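Local coordinates for protein NreA (Staphylococcus aureus subsp. aureus, PDB 6K2H) that probably senses nitrate through a GAF domain and passes the signal on, and is seen here with its nitrate-binding site altered, at residues E23-A28 with F122-G127; I30-S35 with Q115-L120. The protein carries 1 engineered substitution. All coordinates share one frame; numbering follows the deposited sequence.

Contact 1: residues E23-A28 with F122-G127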
ATOM      1  N   GLU A  23       8.592  -5.971  10.304  1.00 27.77           N
ATOM      2  CA  GLU A  23       7.713  -4.960  10.891  1.00 24.23           C
ATOM      3  C   GLU A  23       6.468  -5.497  11.502  1.00 23.25           C
ATOM      4  O   GLU A  23       5.666  -4.747  12.106  1.00 24.25           O
ATOM      5  CB  GLU A  23       7.426  -3.827   9.890  1.00 26.50           C
ATOM      6  CG  GLU A  23       8.603  -2.941   9.486  1.00 25.96           C
ATOM      7  CD  GLU A  23       9.438  -2.434  10.676  1.00 28.32           C
ATOM      8  OE1 GLU A  23       8.886  -2.131  11.755  1.00 26.24           O
ATOM      9  OE2 GLU A  23      10.672  -2.450  10.552  1.00 29.82           O
ATOM     10  N   GLY A  24       6.237  -6.795  11.386  1.00 24.30           N
ATOM     11  CA  GLY A  24       5.170  -7.420  12.037  1.00 24.45           C
ATOM     12  C   GLY A  24       3.848  -7.419  11.311  1.00 23.42           C
ATOM     13  O   GLY A  24       2.866  -7.600  11.924  1.00 24.72           O
ATOM     14  N   TYR A  25       3.879  -7.279  10.006  1.00 21.85           N
ATOM     15  CA  TYR A  25       2.659  -7.154   9.177  1.00 20.86           C
ATOM     16  C   TYR A  25       2.212  -8.410   8.532  1.00 21.85           C
ATOM     17  O   TYR A  25       3.008  -9.214   8.035  1.00 24.44           O
ATOM     18  CB  TYR A  25       2.790  -5.993   8.177  1.00 22.11           C
ATOM     19  CG  TYR A  25       2.541  -4.619   8.825  1.00 21.44           C
ATOM     20  CD1 TYR A  25       1.238  -4.137   9.056  1.00 21.03           C
ATOM     21  CD2 TYR A  25       3.577  -3.855   9.259  1.00 23.00           C
ATOM     22  CE1 TYR A  25       1.025  -2.882   9.640  1.00 21.05           C
ATOM     23  CE2 TYR A  25       3.395  -2.619   9.843  1.00 23.23           C
ATOM     24  CZ  TYR A  25       2.149  -2.120  10.030  1.00 25.54           C
ATOM     25  OH  TYR A  25       1.996  -0.907  10.627  1.00 24.28           O
ATOM     26  N   ASP A  26       0.892  -8.540   8.403  1.00 19.57           N
ATOM     27  CA  ASP A  26       0.352  -9.658   7.708  1.00 19.54           C
ATOM     28  C   ASP A  26       0.524  -9.513   6.181  1.00 23.52           C
ATOM     29  O   ASP A  26       0.468 -10.493   5.456  1.00 21.33           O
ATOM     30  CB  ASP A  26      -1.119  -9.833   8.025  1.00 22.67           C
ATOM     31  CG  ASP A  26      -1.359 -10.231   9.499  1.00 24.14           C
ATOM     32  OD1 ASP A  26      -0.399 -10.779  10.133  1.00 24.01           O
ATOM     33  OD2 ASP A  26      -2.471  -9.953  10.020  1.00 22.13           O
ATOM     34  N   PHE A  27       0.559  -8.267   5.724  1.00 20.45           N
ATOM     35  CA  PHE A  27       0.575  -7.987   4.298  1.00 20.16           C
ATOM     36  C   PHE A  27       1.398  -6.742   4.014  1.00 20.34           C
ATOM     37  O   PHE A  27       1.421  -5.755   4.815  1.00 19.49           O
ATOM     38  CB  PHE A  27      -0.891  -7.704   3.854  1.00 19.14           C
ATOM     39  CG  PHE A  27      -1.035  -7.359   2.396  1.00 18.56           C
ATOM     40  CD1 PHE A  27      -0.867  -8.324   1.417  1.00 19.94           C
ATOM     41  CD2 PHE A  27      -1.316  -6.081   1.986  1.00 20.26           C
ATOM     42  CE1 PHE A  27      -0.976  -8.041   0.077  1.00 22.16           C
ATOM     43  CE2 PHE A  27      -1.418  -5.791   0.626  1.00 20.16           C
ATOM     44  CZ  PHE A  27      -1.238  -6.767  -0.326  1.00 20.15           C
ATOM     45  N   ALA A  28       2.044  -6.700   2.866  1.00 17.22           N
ATOM     46  CA  ALA A  28       2.627  -5.393   2.401  1.00 19.58           C
ATOM     47  C   ALA A  28       2.545  -5.321   0.872  1.00 19.86           C
ATOM     48  O   ALA A  28       2.483  -6.368   0.215  1.00 20.74           O
ATOM     49  CB  ALA A  28       4.086  -5.196   2.912  1.00 20.89           C
ATOM     50  N   PHE A 122       1.361  -1.157   4.271  1.00 17.94           N
ATOM     51  CA  PHE A 122       1.436  -2.224   5.295  1.00 20.09           C
ATOM     52  C   PHE A 122       0.005  -2.509   5.709  1.00 20.56           C
ATOM     53  O   PHE A 122      -0.790  -1.579   6.009  1.00 19.92           O
ATOM     54  CB  PHE A 122       2.262  -1.759   6.509  1.00 21.89           C
ATOM     55  CG  PHE A 122       3.733  -1.607   6.213  1.00 21.53           C
ATOM     56  CD1 PHE A 122       4.519  -2.755   6.135  1.00 27.65           C
ATOM     57  CD2 PHE A 122       4.327  -0.380   6.143  1.00 30.40           C
ATOM     58  CE1 PHE A 122       5.892  -2.636   5.904  1.00 26.52           C
ATOM     59  CE2 PHE A 122       5.701  -0.250   5.939  1.00 29.37           C
ATOM     60  CZ  PHE A 122       6.477  -1.390   5.823  1.00 29.06           C
ATOM     61  N   GLY A 123      -0.362  -3.779   5.715  1.00 18.95           N
ATOM     62  CA  GLY A 123      -1.713  -4.170   6.113  1.00 19.74           C
ATOM     63  C   GLY A 123      -1.813  -5.272   7.158  1.00 21.08           C
ATOM     64  O   GLY A 123      -0.985  -6.172   7.156  1.00 19.94           O
ATOM     65  N   GLN A 124      -2.771  -5.162   8.063  1.00 19.26           N
ATOM     66  CA  GLN A 124      -3.094  -6.242   9.001  1.00 19.00           C
ATOM     67  C   GLN A 124      -4.380  -6.918   8.617  1.00 18.55           C
ATOM     68  O   GLN A 124      -5.300  -6.265   8.053  1.00 19.34           O
ATOM     69  CB  GLN A 124      -3.218  -5.736  10.439  1.00 18.61           C
ATOM     70  CG  GLN A 124      -1.949  -5.064  10.969  1.00 19.10           C
ATOM     71  CD  GLN A 124      -0.817  -6.008  11.260  1.00 22.51           C
ATOM     72  OE1 GLN A 124      -0.490  -6.898  10.466  1.00 21.71           O
ATOM     73  NE2 GLN A 124      -0.190  -5.840  12.434  1.00 24.25           N
ATOM     74  N   ARG A 125      -4.488  -8.186   9.015  1.00 19.93           N
ATOM     75  CA  ARG A 125      -5.723  -8.923   8.916  1.00 20.66           C
ATOM     76  C   ARG A 125      -6.210  -9.299  10.307  1.00 20.41           C
ATOM     77  O   ARG A 125      -5.508  -9.171  11.291  1.00 21.25           O
ATOM     78  CB  ARG A 125      -5.493 -10.212   8.104  1.00 21.14           C
ATOM     79  CG  ARG A 125      -5.119  -9.878   6.656  1.00 20.06           C
ATOM     80  CD  ARG A 125      -5.298 -11.082   5.739  1.00 22.17           C
ATOM     81  NE  ARG A 125      -4.582 -10.832   4.492  1.00 20.83           N
ATOM     82  CZ  ARG A 125      -3.302 -11.137   4.261  1.00 21.73           C
ATOM     83  NH1 ARG A 125      -2.557 -11.782   5.167  1.00 20.90           N
ATOM     84  NH2 ARG A 125      -2.764 -10.745   3.121  1.00 21.75           N
ATOM     85  N   ASP A 126      -7.449  -9.729  10.366  1.00 20.58           N
ATOM     86  CA  ASP A 126      -8.033 -10.427  11.574  1.00 19.89           C
ATOM     87  C   ASP A 126      -8.054  -9.537  12.790  1.00 22.16           C
ATOM     88  O   ASP A 126      -8.097 -10.030  13.925  1.00 22.85           O
ATOM     89  CB  ASP A 126      -7.313 -11.749  11.907  1.00 19.24           C
ATOM     90  CG  ASP A 126      -7.271 -12.698  10.711  1.00 22.57           C
ATOM     91  OD1 ASP A 126      -8.373 -13.009  10.207  1.00 24.05           O
ATOM     92  OD2 ASP A 126      -6.157 -13.154  10.347  1.00 26.51           O
ATOM     93  N   GLY A 127      -8.000  -8.209  12.555  1.00 19.83           N
ATOM     94  CA  GLY A 127      -8.092  -7.259  13.694  1.00 21.62           C
ATOM     95  C   GLY A 127      -6.814  -7.000  14.409  1.00 20.89           C
ATOM     96  O   GLY A 127      -6.825  -6.354  15.480  1.00 24.68           O
TER
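Glu23, just before the Schellman turn, brings its CB to 4.4 Å from CE1 of Phe122, while its carboxylate turns off from the contact. Gly24 then breaks the helix with positive phi in that motif and turns the chain toward the sheet. Tyr25 lies with one ring face on the CB of Phe122, a CH-pi contact in which CB sits 3.4 Å from the Tyr25 ring centroid, almost on the ring normal. The Phe122 ring continues from that CB as an offset stack, planes 28° apart, its CD1 3.4 Å from CD2 of Tyr25. With CG anti to its carbonyl carbon and the chain bent at chi2 (-72°), Gln124 folds back beside the tyrosine and offers OE1 to the N-H of Asp26 at 3.0 Å, the donor lying nearly in line with the amide C=O; its NE2 is bonded to the carbonyl of Pro129.

A classic beta bulge sets two residues, Asp26 and Phe27, opposite Gly123, where strand 27-33 of the GAF sheet starts beside the end of strand 115-124. Asp26 takes the N-H of Arg125 on the anti lone pair of OD2 (2.9 Å, 163°), and its OD1 forms a salt bridge with Arg128. Phe27 exchanges two backbone bonds with Gly123: the one from Gly123 N to Phe27 O is 2.8 Å and nearly straight, the return bond more bent. The extended Arg125 side chain brings NH2 to 3.5 Å from CD1 of Phe27, the guanidinium plane steeply inclined to the ring; NH1 makes a weak bond to Asp26 O, and NH2 also forms a salt bridge with Glu100. Ala28 places its methyl near CD1 of Phe122, on the sheet face that helix 10-23 packs against.

Contact 2: residues I30-S35 with Q115-L120; sequences IAFYES and QVYGVL
The Phe32 and Tyr117 side chains run alongside each other in one direction, meeting rim to rim. Phe32 has CG anti to its carbonyl carbon (chi1 -62°), and from CB its ring swings back toward strand 115-124. On the near side of that ring CD2 comes 3.6 Å from the carbonyl O of Tyr117, which lies in the ring plane, and 4.0 Å from CA of Gly118. One atom further, CE2 reaches CE1 of Tyr117 at 3.6 Å, each atom at the edge of the other's ring. CG2 of Ile30 lies over one face of the phenylalanine, offset toward the rim. Gly118, without a side chain, lets its CA lie close to Ala31 O and to the Phe32 ring.

The strands that carry the rings run antiparallel. Ala31 and Val119 form a hydrogen-bonded pair, Ala31 N to Val119 O at 2.9 Å and Val119 N to Ala31 O at 3.0 Å. Ile30 and Leu120 form the adjacent non-hydrogen-bonded pair, CG1 of Ile30 meeting CD1 of Leu120 at 3.9 Å. Beyond Phe32 the strands part, and a water bridges them, accepting from Tyr33 N and donating to Tyr117 O (2.7 Å).

Strand 115-124 bulges in turn toward strand 104-112, Tyr117 and Gly118 sharing Leu110 as partner. On the other flank strand 42-48 pairs with 27-33, and its His45 meets the Phe32 ring edge-to-face. Helix 65-73 packs on the face bearing Ala31 and Val119, through Ala67, Val70 and Met71.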
ATOM      1  N   ILE A  30       3.662  -2.703  -2.774  1.00 19.52           N
ATOM      2  CA  ILE A  30       4.193  -1.442  -3.344  1.00 20.44           C
ATOM      3  C   ILE A  30       3.452  -1.118  -4.635  1.00 20.01           C
ATOM      4  O   ILE A  30       3.377  -1.950  -5.521  1.00 19.77           O
ATOM      5  CB  ILE A  30       5.699  -1.588  -3.634  1.00 21.33           C
ATOM      6  CG1 ILE A  30       6.496  -1.701  -2.324  1.00 25.57           C
ATOM      7  CG2 ILE A  30       6.201  -0.356  -4.427  1.00 25.09           C
ATOM      8  CD1 ILE A  30       7.928  -2.233  -2.454  1.00 29.80           C
ATOM      9  N   ALA A  31       2.975   0.117  -4.749  1.00 18.46           N
ATOM     10  CA  ALA A  31       2.280   0.611  -5.941  1.00 19.06           C
ATOM     11  C   ALA A  31       3.180   1.625  -6.670  1.00 21.84           C
ATOM     12  O   ALA A  31       3.858   2.440  -6.045  1.00 19.26           O
ATOM     13  CB  ALA A  31       0.958   1.244  -5.553  1.00 20.34           C
ATOM     14  N   PHE A  32       3.133   1.578  -7.988  1.00 20.43           N
ATOM     15  CA  PHE A  32       3.960   2.500  -8.887  1.00 24.34           C
ATOM     16  C   PHE A  32       3.083   2.694 -10.101  1.00 25.25           C
ATOM     17  O   PHE A  32       2.205   1.818 -10.401  1.00 22.03           O
ATOM     18  CB  PHE A  32       5.241   1.767  -9.467  1.00 25.44           C
ATOM     19  CG  PHE A  32       6.219   1.289  -8.475  1.00 27.62           C
ATOM     20  CD1 PHE A  32       6.687  -0.026  -8.518  1.00 32.94           C
ATOM     21  CD2 PHE A  32       6.784   2.185  -7.592  1.00 37.94           C
ATOM     22  CE1 PHE A  32       7.660  -0.424  -7.675  1.00 35.39           C
ATOM     23  CE2 PHE A  32       7.756   1.787  -6.715  1.00 38.68           C
ATOM     24  CZ  PHE A  32       8.196   0.472  -6.769  1.00 39.95           C
ATOM     25  N   TYR A  33       3.348   3.749 -10.918  1.00 23.00           N
ATOM     26  CA  TYR A  33       2.729   3.814 -12.250  1.00 22.12           C
ATOM     27  C   TYR A  33       3.053   2.537 -13.084  1.00 19.22           C
ATOM     28  O   TYR A  33       4.143   1.996 -12.983  1.00 25.05           O
ATOM     29  CB  TYR A  33       3.176   5.066 -13.042  1.00 19.56           C
ATOM     30  CG  TYR A  33       2.487   6.289 -12.509  1.00 24.63           C
ATOM     31  CD1 TYR A  33       1.158   6.540 -12.809  1.00 25.35           C
ATOM     32  CD2 TYR A  33       3.159   7.203 -11.734  1.00 27.97           C
ATOM     33  CE1 TYR A  33       0.522   7.658 -12.285  1.00 28.30           C
ATOM     34  CE2 TYR A  33       2.503   8.302 -11.185  1.00 29.54           C
ATOM     35  CZ  TYR A  33       1.197   8.529 -11.524  1.00 31.47           C
ATOM     36  OH  TYR A  33       0.572   9.631 -11.011  1.00 32.09           O
ATOM     37  N   GLU A  34       2.041   2.055 -13.800  1.00 23.47           N
ATOM     38  CA  GLU A  34       2.140   0.892 -14.683  1.00 28.22           C
ATOM     39  C   GLU A  34       3.122   1.064 -15.820  1.00 27.08           C
ATOM     40  O   GLU A  34       3.876   0.162 -16.146  1.00 29.14           O
ATOM     41  CB  GLU A  34       0.755   0.560 -15.266  1.00 32.70           C
ATOM     42  CG  GLU A  34       0.778  -0.751 -16.045  1.00 32.29           C
ATOM     43  CD  GLU A  34      -0.571  -1.127 -16.561  1.00 37.20           C
ATOM     44  OE1 GLU A  34      -1.276  -0.226 -17.093  1.00 39.10           O
ATOM     45  OE2 GLU A  34      -0.844  -2.358 -16.505  1.00 44.45           O
ATOM     46  N   SER A  35       3.188   2.249 -16.370  1.00 27.19           N
ATOM     47  CA  SER A  35       4.196   2.555 -17.378  1.00 28.89           C
ATOM     48  C   SER A  35       4.573   4.026 -17.348  1.00 29.95           C
ATOM     49  O   SER A  35       3.959   4.854 -16.643  1.00 28.29           O
ATOM     50  CB  SER A  35       3.582   2.245 -18.738  1.00 32.82           C
ATOM     51  OG  SER A  35       2.426   3.102 -18.927  1.00 33.10           O
ATOM     52  N   GLN A 115      10.082  13.901  -5.093  1.00 22.35           N
ATOM     53  CA  GLN A 115       8.912  13.451  -5.869  1.00 21.43           C
ATOM     54  C   GLN A 115       8.430  12.146  -5.254  1.00 21.92           C
ATOM     55  O   GLN A 115       9.226  11.285  -4.813  1.00 22.91           O
ATOM     56  CB  GLN A 115       9.349  13.177  -7.312  1.00 22.22           C
ATOM     57  CG  GLN A 115       8.289  12.588  -8.183  1.00 21.41           C
ATOM     58  CD  GLN A 115       7.080  13.533  -8.440  1.00 23.30           C
ATOM     59  OE1 GLN A 115       6.347  13.870  -7.536  1.00 27.21           O
ATOM     60  NE2 GLN A 115       6.889  13.950  -9.677  1.00 21.96           N
ATOM     61  N   VAL A 116       7.115  11.995  -5.191  1.00 21.47           N
ATOM     62  CA  VAL A 116       6.540  10.693  -4.805  1.00 22.26           C
ATOM     63  C   VAL A 116       6.492   9.787  -6.011  1.00 22.58           C
ATOM     64  O   VAL A 116       5.778  10.087  -6.939  1.00 24.67           O
ATOM     65  CB  VAL A 116       5.071  10.779  -4.294  1.00 27.47           C
ATOM     66  CG1 VAL A 116       4.599   9.390  -3.816  1.00 25.83           C
ATOM     67  CG2 VAL A 116       4.878  11.779  -3.185  1.00 31.44           C
ATOM     68  N   TYR A 117       7.217   8.680  -5.968  1.00 21.73           N
ATOM     69  CA  TYR A 117       7.256   7.723  -7.045  1.00 25.32           C
ATOM     70  C   TYR A 117       6.451   6.473  -6.771  1.00 25.48           C
ATOM     71  O   TYR A 117       6.111   5.727  -7.701  1.00 26.93           O
ATOM     72  CB  TYR A 117       8.679   7.342  -7.360  1.00 25.87           C
ATOM     73  CG  TYR A 117       9.393   6.489  -6.341  1.00 26.61           C
ATOM     74  CD1 TYR A 117       9.283   5.067  -6.361  1.00 28.65           C
ATOM     75  CD2 TYR A 117      10.240   7.061  -5.399  1.00 26.92           C
ATOM     76  CE1 TYR A 117       9.974   4.270  -5.422  1.00 30.27           C
ATOM     77  CE2 TYR A 117      10.914   6.272  -4.496  1.00 30.73           C
ATOM     78  CZ  TYR A 117      10.758   4.886  -4.508  1.00 31.29           C
ATOM     79  OH  TYR A 117      11.458   4.143  -3.620  1.00 35.53           O
ATOM     80  N   GLY A 118       6.063   6.284  -5.521  1.00 23.64           N
ATOM     81  CA  GLY A 118       5.355   5.043  -5.178  1.00 22.73           C
ATOM     82  C   GLY A 118       4.696   5.113  -3.816  1.00 24.05           C
ATOM     83  O   GLY A 118       4.808   6.127  -3.068  1.00 23.18           O
ATOM     84  N   VAL A 119       3.988   4.031  -3.506  1.00 19.40           N
ATOM     85  CA  VAL A 119       3.328   3.893  -2.226  1.00 20.91           C
ATOM     86  C   VAL A 119       3.651   2.562  -1.627  1.00 22.86           C
ATOM     87  O   VAL A 119       3.486   1.558  -2.296  1.00 21.36           O
ATOM     88  CB  VAL A 119       1.802   4.094  -2.331  1.00 22.87           C
ATOM     89  CG1 VAL A 119       1.169   3.998  -0.951  1.00 22.05           C
ATOM     90  CG2 VAL A 119       1.488   5.435  -2.991  1.00 25.80           C
ATOM     91  N   LEU A 120       4.155   2.564  -0.375  1.00 20.20           N
ATOM     92  CA  LEU A 120       4.344   1.356   0.409  1.00 18.73           C
ATOM     93  C   LEU A 120       3.187   1.167   1.390  1.00 21.54           C
ATOM     94  O   LEU A 120       2.903   2.046   2.255  1.00 20.45           O
ATOM     95  CB  LEU A 120       5.645   1.417   1.185  1.00 20.92           C
ATOM     96  CG  LEU A 120       5.996   0.375   2.167  1.00 20.00           C
ATOM     97  CD1 LEU A 120       6.130  -0.987   1.519  1.00 24.98           C
ATOM     98  CD2 LEU A 120       7.326   0.735   2.872  1.00 23.75           C
TER
HETATM   99  O   HOH W   1       5.439   5.517 -10.312  1.00 23.01           O

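In the fold
Contacts 1 and 2 are two ends of one antiparallel pairing, strand 27-33 against strand 115-124, with centres about 20 Å apart and on opposite sides of the chain's centre. Because the strands run in opposite directions, contact 1 joins the start of the first to the end of the second, and contact 2 the reverse; along the chain, contact 2 lies within the span that contact 1 closes. Both strands are interior to the GAF sheet, 115-124 being the central one of five; 42-48 flanks 27-33 and 104-112 flanks 115-124. Helix 10-23 packs by contact 1, on the face of Ala28 and Phe122, whereas helix 65-73 lies on the other face by contact 2.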